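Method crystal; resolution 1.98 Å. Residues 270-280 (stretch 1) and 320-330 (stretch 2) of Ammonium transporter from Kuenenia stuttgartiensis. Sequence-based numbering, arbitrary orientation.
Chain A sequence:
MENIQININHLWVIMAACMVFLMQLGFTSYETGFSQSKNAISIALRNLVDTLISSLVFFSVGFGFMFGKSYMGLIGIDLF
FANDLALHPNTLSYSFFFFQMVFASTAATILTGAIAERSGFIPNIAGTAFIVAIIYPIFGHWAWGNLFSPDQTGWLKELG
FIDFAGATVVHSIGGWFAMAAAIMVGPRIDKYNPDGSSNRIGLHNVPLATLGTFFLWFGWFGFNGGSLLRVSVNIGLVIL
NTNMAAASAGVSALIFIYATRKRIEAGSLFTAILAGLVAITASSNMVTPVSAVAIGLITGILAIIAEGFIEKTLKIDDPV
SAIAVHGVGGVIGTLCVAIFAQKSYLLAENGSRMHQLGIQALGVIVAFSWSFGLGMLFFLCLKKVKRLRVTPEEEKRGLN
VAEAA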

# COMPACT_ATOMS: atom_id res chain seq x y z
N PHE A 270 14.71 13.50 4.23
CA PHE A 270 14.30 12.40 3.33
C PHE A 270 15.48 11.79 2.65
O PHE A 270 15.62 10.55 2.59
CB PHE A 270 13.36 12.90 2.19
CG PHE A 270 12.05 13.55 2.66
CD1 PHE A 270 11.29 13.00 3.63
CD2 PHE A 270 11.57 14.65 2.03
CE1 PHE A 270 10.11 13.57 4.08
CE2 PHE A 270 10.39 15.24 2.46
CZ PHE A 270 9.65 14.67 3.46
N THR A 271 16.37 12.64 2.14
CA THR A 271 17.59 12.14 1.48
C THR A 271 18.30 11.14 2.37
O THR A 271 18.75 10.11 1.94
CB THR A 271 18.51 13.31 1.08
OG1 THR A 271 17.83 14.11 0.15
CG2 THR A 271 19.81 12.84 0.45
N ALA A 272 18.47 11.49 3.64
CA ALA A 272 19.22 10.67 4.50
C ALA A 272 18.54 9.29 4.76
O ALA A 272 19.21 8.27 4.81
CB ALA A 272 19.49 11.42 5.79
N ILE A 273 17.20 9.31 4.99
CA ILE A 273 16.43 8.12 5.21
C ILE A 273 16.59 7.19 4.02
O ILE A 273 16.93 6.03 4.18
CB ILE A 273 14.95 8.46 5.50
CG1 ILE A 273 14.91 9.14 6.89
CG2 ILE A 273 14.16 7.18 5.50
CD1 ILE A 273 13.61 9.82 7.21
N LEU A 274 16.35 7.71 2.82
CA LEU A 274 16.42 6.88 1.66
C LEU A 274 17.85 6.35 1.39
O LEU A 274 18.01 5.21 0.97
CB LEU A 274 15.88 7.63 0.45
CG LEU A 274 14.46 8.12 0.37
CD1 LEU A 274 14.20 8.52 -1.10
CD2 LEU A 274 13.52 7.06 0.80
N ALA A 275 18.86 7.21 1.62
CA ALA A 275 20.26 6.77 1.50
C ALA A 275 20.60 5.65 2.46
O ALA A 275 21.28 4.71 2.11
CB ALA A 275 21.23 7.92 1.67
N GLY A 276 20.07 5.69 3.66
CA GLY A 276 20.28 4.59 4.55
C GLY A 276 19.65 3.29 4.13
O GLY A 276 20.27 2.24 4.30
N LEU A 277 18.42 3.39 3.57
CA LEU A 277 17.81 2.28 2.95
C LEU A 277 18.66 1.68 1.82
O LEU A 277 18.85 0.48 1.76
CB LEU A 277 16.39 2.60 2.54
CG LEU A 277 15.42 2.73 3.76
CD1 LEU A 277 14.20 3.59 3.43
CD2 LEU A 277 14.97 1.38 4.32
N VAL A 278 19.14 2.54 0.96
CA VAL A 278 19.97 2.11 -0.18
C VAL A 278 21.20 1.38 0.38
O VAL A 278 21.49 0.26 -0.01
CB VAL A 278 20.35 3.29 -1.07
CG1 VAL A 278 21.51 2.89 -1.99
CG2 VAL A 278 19.15 3.77 -1.91
N ALA A 279 21.82 1.95 1.41
CA ALA A 279 23.05 1.38 1.91
C ALA A 279 22.89 0.02 2.51
O ALA A 279 23.70 -0.92 2.25
CB ALA A 279 23.72 2.32 2.89
N ILE A 280 21.81 -0.14 3.29
CA ILE A 280 21.58 -1.41 3.97
C ILE A 280 21.18 -2.54 3.00
O ILE A 280 21.31 -3.70 3.32
CB ILE A 280 20.59 -1.27 5.12
CG1 ILE A 280 20.76 -2.41 6.09
CG2 ILE A 280 19.13 -1.27 4.61
CD1 ILE A 280 22.07 -2.38 6.84
N VAL A 320 15.63 15.63 -6.96
CA VAL A 320 15.23 14.72 -5.89
C VAL A 320 16.39 14.16 -5.10
O VAL A 320 16.19 13.27 -4.32
CB VAL A 320 14.38 13.54 -6.41
CG1 VAL A 320 13.18 14.04 -7.21
CG2 VAL A 320 15.21 12.58 -7.20
N SER A 321 17.60 14.64 -5.36
CA SER A 321 18.84 14.12 -4.80
C SER A 321 19.06 12.63 -5.11
O SER A 321 19.53 11.88 -4.26
CB SER A 321 18.90 14.40 -3.31
OG SER A 321 18.68 15.76 -3.07
N ALA A 322 18.59 12.19 -6.28
CA ALA A 322 18.73 10.82 -6.72
C ALA A 322 20.19 10.33 -6.71
O ALA A 322 20.49 9.17 -6.38
CB ALA A 322 18.17 10.66 -8.09
N ILE A 323 21.10 11.23 -7.09
CA ILE A 323 22.53 10.84 -7.20
C ILE A 323 23.08 10.58 -5.81
O ILE A 323 23.66 9.55 -5.54
CB ILE A 323 23.35 11.92 -7.89
CG1 ILE A 323 22.82 12.15 -9.31
CG2 ILE A 323 24.80 11.49 -7.88
CD1 ILE A 323 23.29 13.51 -9.90
N ALA A 324 22.80 11.48 -4.90
CA ALA A 324 23.17 11.25 -3.51
C ALA A 324 22.54 10.04 -2.88
O ALA A 324 23.24 9.29 -2.18
CB ALA A 324 22.84 12.47 -2.68
N VAL A 325 21.23 9.78 -3.11
CA VAL A 325 20.54 8.71 -2.41
C VAL A 325 21.06 7.37 -2.98
O VAL A 325 21.55 6.48 -2.26
CB VAL A 325 19.01 8.82 -2.57
CG1 VAL A 325 18.31 7.53 -2.21
CG2 VAL A 325 18.49 10.00 -1.74
N HIS A 326 20.90 7.24 -4.29
CA HIS A 326 21.14 5.98 -4.97
C HIS A 326 22.65 5.74 -5.36
O HIS A 326 23.16 4.67 -5.15
CB HIS A 326 20.24 5.86 -6.20
CG HIS A 326 18.78 5.99 -5.92
ND1 HIS A 326 18.01 4.93 -5.49
CD2 HIS A 326 17.94 7.05 -5.99
CE1 HIS A 326 16.76 5.34 -5.30
NE2 HIS A 326 16.71 6.64 -5.56
N GLY A 327 23.28 6.73 -5.92
CA GLY A 327 24.68 6.62 -6.34
C GLY A 327 25.58 6.56 -5.10
O GLY A 327 26.18 5.54 -4.82
N VAL A 328 25.58 7.61 -4.31
CA VAL A 328 26.47 7.67 -3.16
C VAL A 328 26.06 6.72 -2.04
O VAL A 328 26.87 5.97 -1.48
CB VAL A 328 26.64 9.11 -2.63
CG1 VAL A 328 27.56 9.13 -1.38
CG2 VAL A 328 27.17 10.01 -3.72
N GLY A 329 24.77 6.72 -1.70
CA GLY A 329 24.28 5.73 -0.77
C GLY A 329 24.65 4.30 -1.14
O GLY A 329 24.99 3.53 -0.26
N GLY A 330 24.64 3.96 -2.43
CA GLY A 330 24.94 2.59 -2.79
C GLY A 330 26.43 2.35 -2.59
O GLY A 330 26.83 1.27 -2.21
O HOH W 1 16.17 12.92 -1.70

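Residues 270-280 form a continuous helical segment, and residues 322-330 form a second helix that packs against it after a short lead-in at Val320 and Ser321. The two helices run in broadly the same direction, with an angle of 33° between their N-to-C axes and a closest axial approach of 8.0 Å. That spacing is short for a helix pair, and the backbones come near each other at two points: the CA atoms of Ala275 and Val325 lie 4.4 Å apart, and those of Ala279 and Gly330 5.2 Å. Of these four residues, Ala275, Ala279 and Gly330 are small. The contact buries 414 Å² in total.

Within the first segment the backbone follows a regular i to i+4 hydrogen-bonding pattern, for example Ala279 N to Ala275 O at 2.9 Å. The second helix is less regular. A wider pi-type turn spans 323-328, closed by Val328 N to Ile323 O at 3.0 Å; the next bond, Gly329 N to Ala324 O at 3.0 Å, also reaches back five residues. Gly327 N also approaches Ile323 O at 2.9 Å in a weak bond. Ser321 occupies the N-cap position, but its side chain makes no capping bond.

The packing itself is apolar and rests on two interlocking valines. Val325, which buries the largest area of any residue here, inserts among Thr271, Leu274, Ala275 and Val278. Its CG1 lies 3.6 Å from Leu274 CB and 3.9 Å from Ala275 N, while its CG2 packs 3.8 Å from Thr271 CG2, so that its two methyl groups touch successive parts of the facing helix. Val278 returns the arrangement, fitting among Val325, His326, Gly329 and Gly330. The two valines meet directly, Val278 CG2 to Val325 CG1 at 3.9 Å, and Val278 CG2 also lies 3.9 Å from His326 ND1, approaching the imidazole obliquely. His326 directs its CA-to-CB bond away from the first helix, and ND1 is hydrogen-bonded elsewhere in the structure.

Glycines make room for the second knob. Val278 CG1 rests on bare backbone, 3.5 Å from Gly329 C and 3.3 Å from Gly330 N. A CB on Gly329 would point toward the first helix and lie only 3.5 Å from Val278 CG1; it would also clash with Val325 O of its own helix, at 2.1 Å. The absence of a side chain therefore suits both the neighboring helix and the local backbone. Beside this site, Ala279 CB packs against Gly329 O at 3.6 Å.

No direct hydrogen bond joins the two stretches. Thr271 OG1 and Ser321 CB are in van der Waals contact at 3.6 Å, and the polar link at this end is supplied by water 1. The water donates to Thr271 OG1 at 2.8 Å and to Val320 O at 2.6 Å, bridging a helix side chain to a carbonyl in the loop before the second helix. Threonine thus serves in both kinds of contact, its methyl group meeting Val325 and its hydroxyl oxygen accepting from the water.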